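Long-range contacts in malate dehydrogenase (Picrophilus torridus, PDB 4BGV), which probably catalyses the reversible, NAD-dependent oxidation of (S)-malate to oxaloacetate, a step of the tricarboxylic acid cycle: residues 20-26 with 239-243; 28-34 with 58-64; 67-73 with 110-115; 117-123 with 144-148. The contacts are given in a common frame with arbitrary orientation. Residue numbers count along the deposited sequence, not the author numbering.

Contact 1: residues 20-26 with 239-243; sequences TLAIRQT and AVMVE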
loop_
_atom_site.group_PDB
_atom_site.type_symbol
_atom_site.label_atom_id
_atom_site.label_comp_id
_atom_site.label_asym_id
_atom_site.label_seq_id
_atom_site.Cartn_x
_atom_site.Cartn_y
_atom_site.Cartn_z
ATOM N N THR A 20 11.551 -7.131 -1.584
ATOM C CA THR A 20 10.913 -6.257 -0.597
ATOM C C THR A 20 11.050 -4.775 -0.969
ATOM O O THR A 20 10.068 -4.003 -0.917
ATOM C CB THR A 20 11.503 -6.508 0.813
ATOM O OG1 THR A 20 11.267 -7.872 1.163
ATOM C CG2 THR A 20 10.834 -5.612 1.853
ATOM N N LEU A 21 12.268 -4.372 -1.336
ATOM C CA LEU A 21 12.510 -3.002 -1.800
ATOM C C LEU A 21 11.657 -2.672 -3.012
ATOM O O LEU A 21 11.172 -1.548 -3.136
ATOM C CB LEU A 21 13.983 -2.797 -2.156
ATOM C CG LEU A 21 14.920 -2.907 -0.932
ATOM C CD1 LEU A 21 16.370 -2.829 -1.375
ATOM C CD2 LEU A 21 14.607 -1.814 0.105
ATOM N N ALA A 22 11.471 -3.645 -3.906
ATOM C CA ALA A 22 10.658 -3.405 -5.113
ATOM C C ALA A 22 9.198 -3.187 -4.747
ATOM O O ALA A 22 8.574 -2.221 -5.199
ATOM C CB ALA A 22 10.798 -4.557 -6.109
ATOM N N ILE A 23 8.651 -4.083 -3.924
ATOM C CA ILE A 23 7.273 -3.931 -3.438
ATOM C C ILE A 23 7.035 -2.575 -2.758
ATOM O O ILE A 23 6.009 -1.936 -2.973
ATOM C CB ILE A 23 6.907 -5.095 -2.484
ATOM C CG1 ILE A 23 6.863 -6.402 -3.291
ATOM C CG2 ILE A 23 5.588 -4.826 -1.747
ATOM C CD1 ILE A 23 6.985 -7.667 -2.451
ATOM N N ARG A 24 7.979 -2.152 -1.924
ATOM C CA ARG A 24 7.857 -0.888 -1.209
ATOM C C ARG A 24 8.344 0.285 -2.058
ATOM O O ARG A 24 8.376 1.431 -1.596
ATOM C CB ARG A 24 8.603 -0.966 0.128
ATOM C CG ARG A 24 7.985 -2.033 1.042
ATOM C CD ARG A 24 8.804 -2.256 2.306
ATOM N NE ARG A 24 8.737 -1.162 3.279
ATOM C CZ ARG A 24 7.779 -1.052 4.199
ATOM N NH1 ARG A 24 6.780 -1.931 4.211
ATOM N NH2 ARG A 24 7.787 -0.051 5.089
ATOM N N GLN A 25 8.701 -0.015 -3.301
ATOM C CA GLN A 25 9.073 1.009 -4.290
ATOM C C GLN A 25 10.197 1.932 -3.819
ATOM O O GLN A 25 10.190 3.152 -4.067
ATOM C CB GLN A 25 7.822 1.780 -4.740
ATOM C CG GLN A 25 6.788 0.832 -5.335
ATOM C CD GLN A 25 5.550 1.505 -5.922
ATOM O OE1 GLN A 25 5.464 2.726 -6.015
ATOM N NE2 GLN A 25 4.583 0.689 -6.330
ATOM N N THR A 26 11.187 1.332 -3.168
ATOM C CA THR A 26 12.240 2.109 -2.524
ATOM C C THR A 26 13.148 2.805 -3.532
ATOM O O THR A 26 13.550 3.950 -3.319
ATOM C CB THR A 26 13.045 1.245 -1.543
ATOM O OG1 THR A 26 12.124 0.599 -0.653
ATOM C CG2 THR A 26 14.030 2.096 -0.718
ATOM N N ALA A 239 14.929 -4.044 4.992
ATOM C CA ALA A 239 14.315 -3.027 4.127
ATOM C C ALA A 239 13.849 -1.790 4.903
ATOM O O ALA A 239 13.969 -0.673 4.404
ATOM C CB ALA A 239 13.165 -3.623 3.323
ATOM N N VAL A 240 13.320 -1.962 6.117
ATOM C CA VAL A 240 12.890 -0.767 6.859
ATOM C C VAL A 240 14.086 0.129 7.200
ATOM O O VAL A 240 13.955 1.348 7.253
ATOM C CB VAL A 240 12.029 -1.085 8.116
ATOM C CG1 VAL A 240 10.718 -1.764 7.707
ATOM C CG2 VAL A 240 12.803 -1.917 9.124
ATOM N N MET A 241 15.251 -0.474 7.421
ATOM C CA MET A 241 16.481 0.302 7.632
ATOM C C MET A 241 16.905 1.014 6.345
ATOM O O MET A 241 17.211 2.206 6.361
ATOM C CB MET A 241 17.628 -0.594 8.093
ATOM C CG MET A 241 17.455 -1.140 9.506
ATOM S SD MET A 241 18.552 -2.539 9.862
ATOM C CE MET A 241 20.178 -1.768 9.839
ATOM N N VAL A 242 16.916 0.278 5.234
ATOM C CA VAL A 242 17.341 0.854 3.957
ATOM C C VAL A 242 16.437 2.027 3.532
ATOM O O VAL A 242 16.918 3.096 3.114
ATOM C CB VAL A 242 17.334 -0.212 2.842
ATOM C CG1 VAL A 242 17.641 0.427 1.474
ATOM C CG2 VAL A 242 18.325 -1.347 3.176
ATOM N N GLU A 243 15.126 1.841 3.648
ATOM C CA GLU A 243 14.208 2.890 3.194
ATOM C C GLU A 243 14.294 4.127 4.104
ATOM O O GLU A 243 14.035 5.252 3.657
ATOM C CB GLU A 243 12.765 2.357 3.089
ATOM C CG GLU A 243 12.081 2.195 4.424
ATOM C CD GLU A 243 10.713 1.541 4.319
ATOM O OE1 GLU A 243 10.351 1.057 3.223
ATOM O OE2 GLU A 243 10.006 1.517 5.339
HETATM O O HOH W 1 10.365 2.369 0.506
HETATM O O HOH W 2 11.888 -0.734 1.795
#

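Contact 2: residues 28-34 with 58-64; sequences DIYIFDI and DIKGFCT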
loop_
_atom_site.group_PDB
_atom_site.type_symbol
_atom_site.label_atom_id
_atom_site.label_comp_id
_atom_site.label_asym_id
_atom_site.label_seq_id
_atom_site.Cartn_x
_atom_site.Cartn_y
_atom_site.Cartn_z
ATOM N N ASP A 28 15.573 1.947 -7.597
ATOM C CA ASP A 28 16.116 0.930 -8.499
ATOM C C ASP A 28 17.006 -0.015 -7.708
ATOM O O ASP A 28 17.648 0.386 -6.736
ATOM C CB ASP A 28 16.912 1.590 -9.623
ATOM C CG ASP A 28 16.038 2.463 -10.517
ATOM O OD1 ASP A 28 14.866 2.095 -10.765
ATOM O OD2 ASP A 28 16.522 3.519 -10.969
ATOM N N ILE A 29 17.051 -1.276 -8.122
ATOM C CA ILE A 29 17.733 -2.284 -7.331
ATOM C C ILE A 29 18.683 -3.070 -8.220
ATOM O O ILE A 29 18.256 -3.681 -9.202
ATOM C CB ILE A 29 16.711 -3.237 -6.710
ATOM C CG1 ILE A 29 15.786 -2.476 -5.748
ATOM C CG2 ILE A 29 17.404 -4.361 -5.939
ATOM C CD1 ILE A 29 14.361 -2.927 -5.836
ATOM N N TYR A 30 19.973 -3.013 -7.903
ATOM C CA TYR A 30 20.984 -3.822 -8.593
ATOM C C TYR A 30 21.493 -4.938 -7.674
ATOM O O TYR A 30 21.917 -4.671 -6.535
ATOM C CB TYR A 30 22.171 -2.962 -9.043
ATOM C CG TYR A 30 21.908 -2.092 -10.263
ATOM C CD1 TYR A 30 20.618 -1.757 -10.642
ATOM C CD2 TYR A 30 22.964 -1.622 -11.044
ATOM C CE1 TYR A 30 20.380 -0.967 -11.760
ATOM C CE2 TYR A 30 22.738 -0.831 -12.153
ATOM C CZ TYR A 30 21.446 -0.506 -12.507
ATOM O OH TYR A 30 21.210 0.285 -13.620
ATOM N N ILE A 31 21.440 -6.182 -8.155
ATOM C CA ILE A 31 21.787 -7.338 -7.321
ATOM C C ILE A 31 23.103 -7.915 -7.824
ATOM O O ILE A 31 23.338 -7.960 -9.032
ATOM C CB ILE A 31 20.688 -8.442 -7.366
ATOM C CG1 ILE A 31 19.293 -7.834 -7.168
ATOM C CG2 ILE A 31 20.940 -9.527 -6.313
ATOM C CD1 ILE A 31 18.186 -8.853 -7.299
ATOM N N PHE A 32 23.960 -8.341 -6.893
ATOM C CA PHE A 32 25.279 -8.889 -7.227
ATOM C C PHE A 32 25.521 -10.226 -6.527
ATOM O O PHE A 32 25.177 -10.396 -5.359
ATOM C CB PHE A 32 26.388 -7.899 -6.828
ATOM C CG PHE A 32 26.257 -6.553 -7.493
ATOM C CD1 PHE A 32 25.364 -5.599 -6.998
ATOM C CD2 PHE A 32 27.002 -6.254 -8.624
ATOM C CE1 PHE A 32 25.216 -4.368 -7.630
ATOM C CE2 PHE A 32 26.878 -5.022 -9.254
ATOM C CZ PHE A 32 25.979 -4.073 -8.758
ATOM N N ASP A 33 26.120 -11.170 -7.249
ATOM C CA ASP A 33 26.482 -12.456 -6.674
ATOM C C ASP A 33 27.590 -13.105 -7.494
ATOM O O ASP A 33 27.624 -13.003 -8.727
ATOM C CB ASP A 33 25.282 -13.403 -6.577
ATOM C CG ASP A 33 25.495 -14.500 -5.530
ATOM O OD1 ASP A 33 26.224 -15.468 -5.823
ATOM O OD2 ASP A 33 24.978 -14.373 -4.398
ATOM N N ILE A 34 28.490 -13.786 -6.793
ATOM C CA ILE A 34 29.627 -14.427 -7.420
ATOM C C ILE A 34 29.217 -15.668 -8.218
ATOM O O ILE A 34 29.952 -16.115 -9.100
ATOM C CB ILE A 34 30.685 -14.819 -6.346
ATOM C CG1 ILE A 34 31.996 -15.255 -6.996
ATOM C CG2 ILE A 34 30.141 -15.899 -5.427
ATOM C CD1 ILE A 34 33.088 -14.205 -6.913
ATOM N N ASP A 58 13.959 -0.177 -12.201
ATOM C CA ASP A 58 14.973 -0.891 -12.943
ATOM C C ASP A 58 15.527 -1.889 -11.946
ATOM O O ASP A 58 15.962 -1.513 -10.851
ATOM C CB ASP A 58 16.032 0.115 -13.390
ATOM C CG ASP A 58 17.095 -0.494 -14.268
ATOM O OD1 ASP A 58 16.875 -1.608 -14.795
ATOM O OD2 ASP A 58 18.152 0.157 -14.433
ATOM N N ILE A 59 15.461 -3.168 -12.287
ATOM C CA ILE A 59 15.956 -4.203 -11.393
ATOM C C ILE A 59 16.888 -5.090 -12.209
ATOM O O ILE A 59 16.461 -5.706 -13.191
ATOM C CB ILE A 59 14.786 -5.018 -10.801
ATOM C CG1 ILE A 59 13.791 -4.062 -10.107
ATOM C CG2 ILE A 59 15.307 -6.085 -9.850
ATOM C CD1 ILE A 59 12.614 -4.751 -9.471
ATOM N N LYS A 60 18.167 -5.102 -11.838
ATOM C CA LYS A 60 19.189 -5.780 -12.652
ATOM C C LYS A 60 20.057 -6.693 -11.791
ATOM O O LYS A 60 20.197 -6.466 -10.583
ATOM C CB LYS A 60 20.076 -4.750 -13.355
ATOM C CG LYS A 60 19.348 -3.880 -14.369
ATOM C CD LYS A 60 20.337 -2.992 -15.120
ATOM C CE LYS A 60 19.646 -2.157 -16.192
ATOM N NZ LYS A 60 19.213 -2.975 -17.356
ATOM N N GLY A 61 20.634 -7.727 -12.401
ATOM C CA GLY A 61 21.540 -8.607 -11.671
ATOM C C GLY A 61 22.858 -8.828 -12.400
ATOM O O GLY A 61 22.882 -8.877 -13.629
ATOM N N PHE A 62 23.947 -8.994 -11.645
ATOM C CA PHE A 62 25.277 -9.097 -12.231
ATOM C C PHE A 62 26.099 -10.183 -11.556
ATOM O O PHE A 62 25.955 -10.405 -10.352
ATOM C CB PHE A 62 26.007 -7.761 -12.091
ATOM C CG PHE A 62 25.303 -6.625 -12.757
ATOM C CD1 PHE A 62 25.484 -6.383 -14.113
ATOM C CD2 PHE A 62 24.423 -5.823 -12.036
ATOM C CE1 PHE A 62 24.821 -5.332 -14.747
ATOM C CE2 PHE A 62 23.755 -4.777 -12.654
ATOM C CZ PHE A 62 23.957 -4.530 -14.010
ATOM N N CYS A 63 26.968 -10.840 -12.322
ATOM C CA CYS A 63 27.865 -11.844 -11.759
ATOM C C CYS A 63 29.196 -11.206 -11.382
ATOM O O CYS A 63 29.844 -10.570 -12.212
ATOM C CB CYS A 63 28.091 -13.003 -12.738
ATOM S SG CYS A 63 29.170 -14.294 -12.068
ATOM N N THR A 64 29.607 -11.382 -10.129
ATOM C CA THR A 64 30.853 -10.777 -9.651
ATOM C C THR A 64 32.022 -11.761 -9.572
ATOM O O THR A 64 33.003 -11.501 -8.870
ATOM C CB THR A 64 30.657 -10.124 -8.290
ATOM O OG1 THR A 64 30.016 -11.058 -7.413
ATOM C CG2 THR A 64 29.775 -8.857 -8.428
HETATM O O HOH W 3 18.669 2.377 -13.433
#

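Contact 3: residues 67-73 with 110-115; sequences ESKYAEM and AIKKYS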
loop_
_atom_site.group_PDB
_atom_site.type_symbol
_atom_site.label_atom_id
_atom_site.label_comp_id
_atom_site.label_asym_id
_atom_site.label_seq_id
_atom_site.Cartn_x
_atom_site.Cartn_y
_atom_site.Cartn_z
ATOM N N GLU A 67 35.524 -9.191 -10.454
ATOM C CA GLU A 67 35.192 -8.046 -9.615
ATOM C C GLU A 67 34.898 -6.758 -10.388
ATOM O O GLU A 67 34.284 -5.837 -9.849
ATOM C CB GLU A 67 36.254 -7.834 -8.529
ATOM C CG GLU A 67 36.214 -8.925 -7.464
ATOM C CD GLU A 67 36.580 -8.423 -6.077
ATOM O OE1 GLU A 67 36.950 -7.234 -5.950
ATOM O OE2 GLU A 67 36.493 -9.219 -5.111
ATOM N N SER A 68 35.316 -6.695 -11.652
ATOM C CA SER A 68 35.038 -5.513 -12.459
ATOM C C SER A 68 33.532 -5.209 -12.539
ATOM O O SER A 68 33.128 -4.057 -12.702
ATOM C CB SER A 68 35.624 -5.664 -13.861
ATOM O OG SER A 68 35.011 -6.743 -14.547
ATOM N N LYS A 69 32.703 -6.242 -12.412
ATOM C CA LYS A 69 31.245 -6.050 -12.416
ATOM C C LYS A 69 30.728 -5.190 -11.265
ATOM O O LYS A 69 29.642 -4.614 -11.357
ATOM C CB LYS A 69 30.519 -7.392 -12.451
ATOM C CG LYS A 69 30.490 -8.007 -13.854
ATOM C CD LYS A 69 29.440 -7.332 -14.707
ATOM C CE LYS A 69 29.744 -7.504 -16.182
ATOM N NZ LYS A 69 30.138 -8.906 -16.495
ATOM N N TYR A 70 31.488 -5.090 -10.178
ATOM C CA TYR A 70 31.083 -4.222 -9.069
ATOM C C TYR A 70 31.032 -2.753 -9.491
ATOM O O TYR A 70 30.485 -1.922 -8.777
ATOM C CB TYR A 70 32.025 -4.374 -7.874
ATOM C CG TYR A 70 31.720 -5.540 -6.963
ATOM C CD1 TYR A 70 30.515 -5.610 -6.275
ATOM C CD2 TYR A 70 32.650 -6.552 -6.763
ATOM C CE1 TYR A 70 30.243 -6.660 -5.420
ATOM C CE2 TYR A 70 32.389 -7.602 -5.902
ATOM C CZ TYR A 70 31.187 -7.652 -5.237
ATOM O OH TYR A 70 30.917 -8.697 -4.387
ATOM N N ALA A 71 31.609 -2.434 -10.650
ATOM C CA ALA A 71 31.503 -1.079 -11.205
ATOM C C ALA A 71 30.043 -0.633 -11.355
ATOM O O ALA A 71 29.738 0.559 -11.273
ATOM C CB ALA A 71 32.250 -0.981 -12.551
ATOM N N GLU A 72 29.145 -1.601 -11.554
ATOM C CA GLU A 72 27.714 -1.342 -11.652
ATOM C C GLU A 72 27.060 -0.802 -10.367
ATOM O O GLU A 72 25.910 -0.370 -10.395
ATOM C CB GLU A 72 26.967 -2.594 -12.154
ATOM C CG GLU A 72 27.364 -3.029 -13.567
ATOM C CD GLU A 72 26.834 -2.092 -14.635
ATOM O OE1 GLU A 72 26.093 -1.149 -14.281
ATOM O OE2 GLU A 72 27.152 -2.299 -15.828
ATOM N N MET A 73 27.785 -0.798 -9.254
ATOM C CA MET A 73 27.272 -0.200 -8.017
ATOM C C MET A 73 27.364 1.320 -8.023
ATOM O O MET A 73 26.777 1.964 -7.168
ATOM C CB MET A 73 28.024 -0.729 -6.781
ATOM C CG MET A 73 27.861 -2.223 -6.538
ATOM S SD MET A 73 28.452 -2.669 -4.890
ATOM C CE MET A 73 30.167 -2.167 -4.954
ATOM N N ALA A 110 36.035 -3.441 -2.624
ATOM C CA ALA A 110 35.274 -3.182 -3.843
ATOM C C ALA A 110 34.359 -1.960 -3.705
ATOM O O ALA A 110 34.203 -1.189 -4.647
ATOM C CB ALA A 110 34.462 -4.421 -4.257
ATOM N N ILE A 111 33.747 -1.790 -2.537
ATOM C CA ILE A 111 32.908 -0.618 -2.295
ATOM C C ILE A 111 33.728 0.676 -2.338
ATOM O O ILE A 111 33.304 1.677 -2.922
ATOM C CB ILE A 111 32.159 -0.729 -0.941
ATOM C CG1 ILE A 111 31.089 -1.828 -1.006
ATOM C CG2 ILE A 111 31.535 0.602 -0.571
ATOM C CD1 ILE A 111 30.533 -2.243 0.380
ATOM N N LYS A 112 34.908 0.648 -1.728
ATOM C CA LYS A 112 35.791 1.805 -1.748
ATOM C C LYS A 112 36.178 2.162 -3.177
ATOM O O LYS A 112 36.237 3.334 -3.545
ATOM C CB LYS A 112 37.049 1.527 -0.932
ATOM C CG LYS A 112 38.056 2.668 -0.954
ATOM C CD LYS A 112 39.301 2.293 -0.177
ATOM C CE LYS A 112 40.197 3.506 0.028
ATOM N NZ LYS A 112 41.261 3.222 1.026
ATOM N N LYS A 113 36.433 1.138 -3.981
ATOM C CA LYS A 113 36.868 1.340 -5.357
ATOM C C LYS A 113 35.748 1.832 -6.272
ATOM O O LYS A 113 35.978 2.686 -7.133
ATOM C CB LYS A 113 37.460 0.050 -5.925
ATOM C CG LYS A 113 37.939 0.164 -7.382
ATOM C CD LYS A 113 38.601 -1.117 -7.824
ATOM C CE LYS A 113 39.254 -0.974 -9.196
ATOM N NZ LYS A 113 39.974 -2.229 -9.549
ATOM N N TYR A 114 34.536 1.309 -6.100
ATOM C CA TYR A 114 33.498 1.576 -7.097
ATOM C C TYR A 114 32.341 2.475 -6.663
ATOM O O TYR A 114 31.636 3.037 -7.512
ATOM C CB TYR A 114 32.932 0.258 -7.628
ATOM C CG TYR A 114 33.923 -0.553 -8.423
ATOM C CD1 TYR A 114 34.374 -0.114 -9.665
ATOM C CD2 TYR A 114 34.392 -1.765 -7.951
ATOM C CE1 TYR A 114 35.270 -0.857 -10.408
ATOM C CE2 TYR A 114 35.298 -2.521 -8.694
ATOM C CZ TYR A 114 35.731 -2.058 -9.919
ATOM O OH TYR A 114 36.628 -2.805 -10.665
ATOM N N SER A 115 32.110 2.582 -5.363
ATOM C CA SER A 115 30.967 3.362 -4.879
ATOM C C SER A 115 31.204 3.869 -3.455
ATOM O O SER A 115 30.435 3.556 -2.546
ATOM C CB SER A 115 29.693 2.510 -4.955
ATOM O OG SER A 115 28.528 3.261 -4.632
HETATM O O HOH W 4 32.033 2.678 -10.196
#

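Contact 4: residues 117-123 with 144-148; sequences ESKIVVV and RIIGL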
loop_
_atom_site.group_PDB
_atom_site.type_symbol
_atom_site.label_atom_id
_atom_site.label_comp_id
_atom_site.label_asym_id
_atom_site.label_seq_id
_atom_site.Cartn_x
_atom_site.Cartn_y
_atom_site.Cartn_z
ATOM N N GLU A 117 30.815 6.606 -2.019
ATOM C CA GLU A 117 29.870 7.593 -1.496
ATOM C C GLU A 117 28.619 6.962 -0.865
ATOM O O GLU A 117 27.793 7.660 -0.285
ATOM C CB GLU A 117 29.463 8.561 -2.610
ATOM C CG GLU A 117 30.642 9.105 -3.436
ATOM C CD GLU A 117 31.024 8.199 -4.611
ATOM O OE1 GLU A 117 30.455 7.085 -4.724
ATOM O OE2 GLU A 117 31.888 8.607 -5.421
ATOM N N SER A 118 28.486 5.642 -0.971
ATOM C CA SER A 118 27.281 4.949 -0.494
ATOM C C SER A 118 27.156 4.852 1.030
ATOM O O SER A 118 28.160 4.808 1.739
ATOM C CB SER A 118 27.233 3.529 -1.073
ATOM O OG SER A 118 27.146 3.573 -2.487
ATOM N N LYS A 119 25.921 4.826 1.521
ATOM C CA LYS A 119 25.671 4.369 2.891
ATOM C C LYS A 119 25.581 2.841 2.856
ATOM O O LYS A 119 25.074 2.267 1.894
ATOM C CB LYS A 119 24.383 4.968 3.460
ATOM C CG LYS A 119 24.511 6.378 4.074
ATOM C CD LYS A 119 24.639 7.471 3.020
ATOM C CE LYS A 119 23.369 7.613 2.167
ATOM N NZ LYS A 119 23.363 8.851 1.312
ATOM N N ILE A 120 26.079 2.176 3.892
ATOM C CA ILE A 120 26.122 0.719 3.874
ATOM C C ILE A 120 25.260 0.129 4.975
ATOM O O ILE A 120 25.323 0.577 6.118
ATOM C CB ILE A 120 27.575 0.195 4.063
ATOM C CG1 ILE A 120 28.564 1.055 3.256
ATOM C CG2 ILE A 120 27.660 -1.305 3.701
ATOM C CD1 ILE A 120 28.312 1.043 1.729
ATOM N N VAL A 121 24.450 -0.869 4.622
ATOM C CA VAL A 121 23.702 -1.665 5.604
ATOM C C VAL A 121 24.264 -3.079 5.577
ATOM O O VAL A 121 24.105 -3.809 4.591
ATOM C CB VAL A 121 22.184 -1.689 5.300
ATOM C CG1 VAL A 121 21.468 -2.685 6.217
ATOM C CG2 VAL A 121 21.584 -0.273 5.471
ATOM N N VAL A 122 24.939 -3.457 6.662
ATOM C CA VAL A 122 25.627 -4.744 6.723
ATOM C C VAL A 122 24.752 -5.773 7.426
ATOM O O VAL A 122 24.266 -5.522 8.521
ATOM C CB VAL A 122 26.987 -4.611 7.459
ATOM C CG1 VAL A 122 27.742 -5.937 7.447
ATOM C CG2 VAL A 122 27.824 -3.525 6.803
ATOM N N VAL A 123 24.564 -6.929 6.784
ATOM C CA VAL A 123 23.641 -7.959 7.261
ATOM C C VAL A 123 24.362 -9.212 7.753
ATOM O O VAL A 123 23.917 -9.865 8.693
ATOM C CB VAL A 123 22.684 -8.378 6.132
ATOM C CG1 VAL A 123 21.831 -9.610 6.528
ATOM C CG2 VAL A 123 21.810 -7.187 5.702
ATOM N N ARG A 144 28.198 6.274 8.342
ATOM C CA ARG A 144 27.489 5.902 7.114
ATOM C C ARG A 144 27.337 4.393 6.984
ATOM O O ARG A 144 26.853 3.890 5.966
ATOM C CB ARG A 144 28.177 6.499 5.873
ATOM C CG ARG A 144 28.197 8.022 5.937
ATOM C CD ARG A 144 29.184 8.658 4.960
ATOM N NE ARG A 144 28.680 8.686 3.592
ATOM C CZ ARG A 144 27.805 9.575 3.125
ATOM N NH1 ARG A 144 27.309 10.505 3.930
ATOM N NH2 ARG A 144 27.417 9.526 1.846
ATOM N N ILE A 145 27.719 3.679 8.043
ATOM C CA ILE A 145 27.638 2.223 8.069
ATOM C C ILE A 145 26.783 1.787 9.258
ATOM O O ILE A 145 27.039 2.198 10.395
ATOM C CB ILE A 145 29.052 1.588 8.220
ATOM C CG1 ILE A 145 29.978 2.073 7.096
ATOM C CG2 ILE A 145 28.965 0.078 8.208
ATOM C CD1 ILE A 145 31.478 1.768 7.337
ATOM N N ILE A 146 25.760 0.979 8.997
ATOM C CA ILE A 146 24.962 0.403 10.090
ATOM C C ILE A 146 24.767 -1.101 9.896
ATOM O O ILE A 146 24.747 -1.583 8.772
ATOM C CB ILE A 146 23.585 1.108 10.244
ATOM C CG1 ILE A 146 22.751 0.986 8.972
ATOM C CG2 ILE A 146 23.782 2.590 10.575
ATOM C CD1 ILE A 146 21.365 1.683 9.093
ATOM N N GLY A 147 24.628 -1.837 11.002
ATOM C CA GLY A 147 24.466 -3.276 10.951
ATOM C C GLY A 147 23.084 -3.744 11.396
ATOM O O GLY A 147 22.513 -3.207 12.343
ATOM N N LEU A 148 22.539 -4.739 10.703
ATOM C CA LEU A 148 21.262 -5.332 11.094
ATOM C C LEU A 148 21.401 -6.016 12.445
ATOM O O LEU A 148 22.302 -6.809 12.647
ATOM C CB LEU A 148 20.805 -6.376 10.066
ATOM C CG LEU A 148 19.600 -7.192 10.530
ATOM C CD1 LEU A 148 18.318 -6.340 10.577
ATOM C CD2 LEU A 148 19.415 -8.458 9.656
HETATM O O HOH W 5 30.062 6.849 2.030
HETATM O O HOH W 6 24.870 11.203 2.354
HETATM O O HOH W 7 22.443 -9.519 11.012
#

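Contact 1: residues 20-26 with 239-243
Arg24 reaches Glu243 with a bent side chain: chi1 m and chi2 t carry it toward helix 232-246, then chi3 near 72° and chi4 near 86° turn the guanidinium edge onto the carboxylate in a two-pronged salt bridge, Arg24 NE to Glu243 OE1 and Arg24 NH2 to Glu243 OE2, both 2.7 Å with N-H...O angles of 165° and 164°. Glu243 has chi1 p and extended chi2; its OE2 also pairs with Arg249. Val240 CG1 lies over one guanidinium face, 4.3 Å from Arg24 NH2. The contact joins the end of helix 12-23, the first helix of the Rossmann-type NAD-binding domain, to helix 232-246 of the C-terminal domain. That first helix closes in a Schellman motif (Gln25 phi 55°), bringing Thr26 back beside Glu243. Nearby, Leu21 (mt) places CD2 4.0 Å from both Ala239 CB and Val242 CG1, while Thr20 CG2 meets Ala239 CB at 3.4 Å. Two waters bridge Thr26 OG1 and Glu243 OE1: water 1 at 2.8 and 3.0 Å, water 2 at 2.8 Å from each.

Contact 2: residues 28-34 with 58-64
Three aromatic rings, Tyr30, Phe32 and Phe62, cluster on one face of this parallel strand pair without a classical stack. The Tyr30 and Phe62 centroids are 5.6 Å apart with planes at 48°; those of Phe32 and Phe62 are 5.5 Å apart at 25°, slid so that they barely overlap. Lys60 CB lies over the Tyr30 face in a CH-pi contact, 4.3 Å from the ring centroid and 20° off the normal. Strand 59-63, an edge of the Rossmann sheet, runs 19° from strand 28-33 in the register Ile29-Ile59 to Asp33-Cys63. Backbone hydrogen bonds include Ile29 N to Asp58 O (2.9 Å), Ile31 N to Lys60 O (2.7 Å) and Thr64 N to Asp33 O (2.9 Å). Asp28 OD1 extends the series by accepting Asp58 N at 2.8 Å. On the other face, Ile29 and Ile59 meet helix 12-23. Asp33 ends its strand, its OD2 accepting Ala10 N of the glycine-rich loop; an acidic side chain there is consistent with NAD(+) binding, as in related Rossmann dehydrogenases.

Contact 3: residues 67-73 with 110-115
Ala110 CB packs over the face of the Tyr70 ring, 4.2 Å from the centroid and 26° off the normal, a CH-pi contact at the apolar centre. Beside it, Met73 stretches across so that CE comes 4.1 Å from Ile111 CG1. The Tyr114 ring then lies along the facing backbone: Ala71 N and Tyr70 C sit over one ring face, Tyr114 CD1 is 3.4 Å from Ala71 CA, and Tyr114 CD2 is 3.5 Å from Tyr70 CB. The short 3-10 helix, residues 67-73, is held by i to i+3 bonds such as Tyr70 N to Glu67 O at 2.9 Å. It belongs to the connection between strands 59-63 and 78-81, where a Rossmann fold passes from one half of its parallel sheet to the other, and here it packs on the C-terminal turn of helix 93-114. Met73 and Ile111 both also touch Ile79 of strand 78-81, so the contact rests on the sheet. At the polar edge, water 4 donates to Tyr114 O at 2.7 Å and weakly to Ala71 O at 3.3 Å. Ser115 OG lies 3.3 Å from Met73 O, at best a weak hydrogen bond, and is also hydrogen-bonded to Ser118 OG.

Contact 4: residues 117-123 with 144-148
Arg144 opens the second segment by turning back along its neighbour. Its NH2 donates to Glu117 O at 2.9 Å, and its NE reaches Ser118 O through water 5, with both legs 2.8 Å. Lys119 CD lies over one guanidinium face, 3.6 Å from Arg144 NH2; the two like charges are close, Lys119 NZ being 4.1 Å from Arg144 NH2, but Lys119 NZ is balanced by a salt bridge to Asp77. The backbone pairing starts here too, with Ile120 N donating to Arg144 O at 2.8 Å. Ile145 pairs with Ile120 and touches Val122 on the same face, CG2 to CG2 at 4.0 Å. Ile146 turns to the other face, where its CG1 meets Val121 CG2 at 3.9 Å, while its N and O bond Ile120 O and Val122 N at 2.9 and 2.8 Å. Gly147 CA lies 3.3 Å from Val122 O, a CA-H...O contact (139° at H) that accompanies the parallel pairing. Leu148 N then donates to Val122 O at 2.9 Å, and its CD2 packs 4.1 Å from CG1 of Val123, a residue predicted to bind NAD(+). The strands, their axes 4.7 Å apart and inclined by 16°, are the last parallel pair of the Rossmann sheet, joined by helix 127-138 in a beta-alpha-beta unit. That helix packs on Val122 and Ile145, helix 232-246 lies against Ile146 and Leu148, and strand 78-81 borders 119-122 on its other edge.

Overall arrangement
From the N terminus, the chain leaves helix 12-23 at residues 20-26, whose partner, 239-243, follows over 200 residues later. Contact 1 thus closes a long loop from the NAD-binding to the C-terminal domain, enclosing the other three. They follow in series, none crossing: contact 2 closes first at one edge of the parallel sheet, contact 3 packs the following connection on helix 93-114, and contact 4 closes at the opposite edge. Ala22 N packs on Ile29 CD1 (3.5 Å) between contacts 1 and 2, Phe32 CZ on Met73 CG (3.4 Å) between 2 and 3, Ile111 CG2 on Ile120 CD1 (4.0 Å) between 3 and 4, and Met241 CE on Ile146 CD1 (3.7 Å) between 1 and 4.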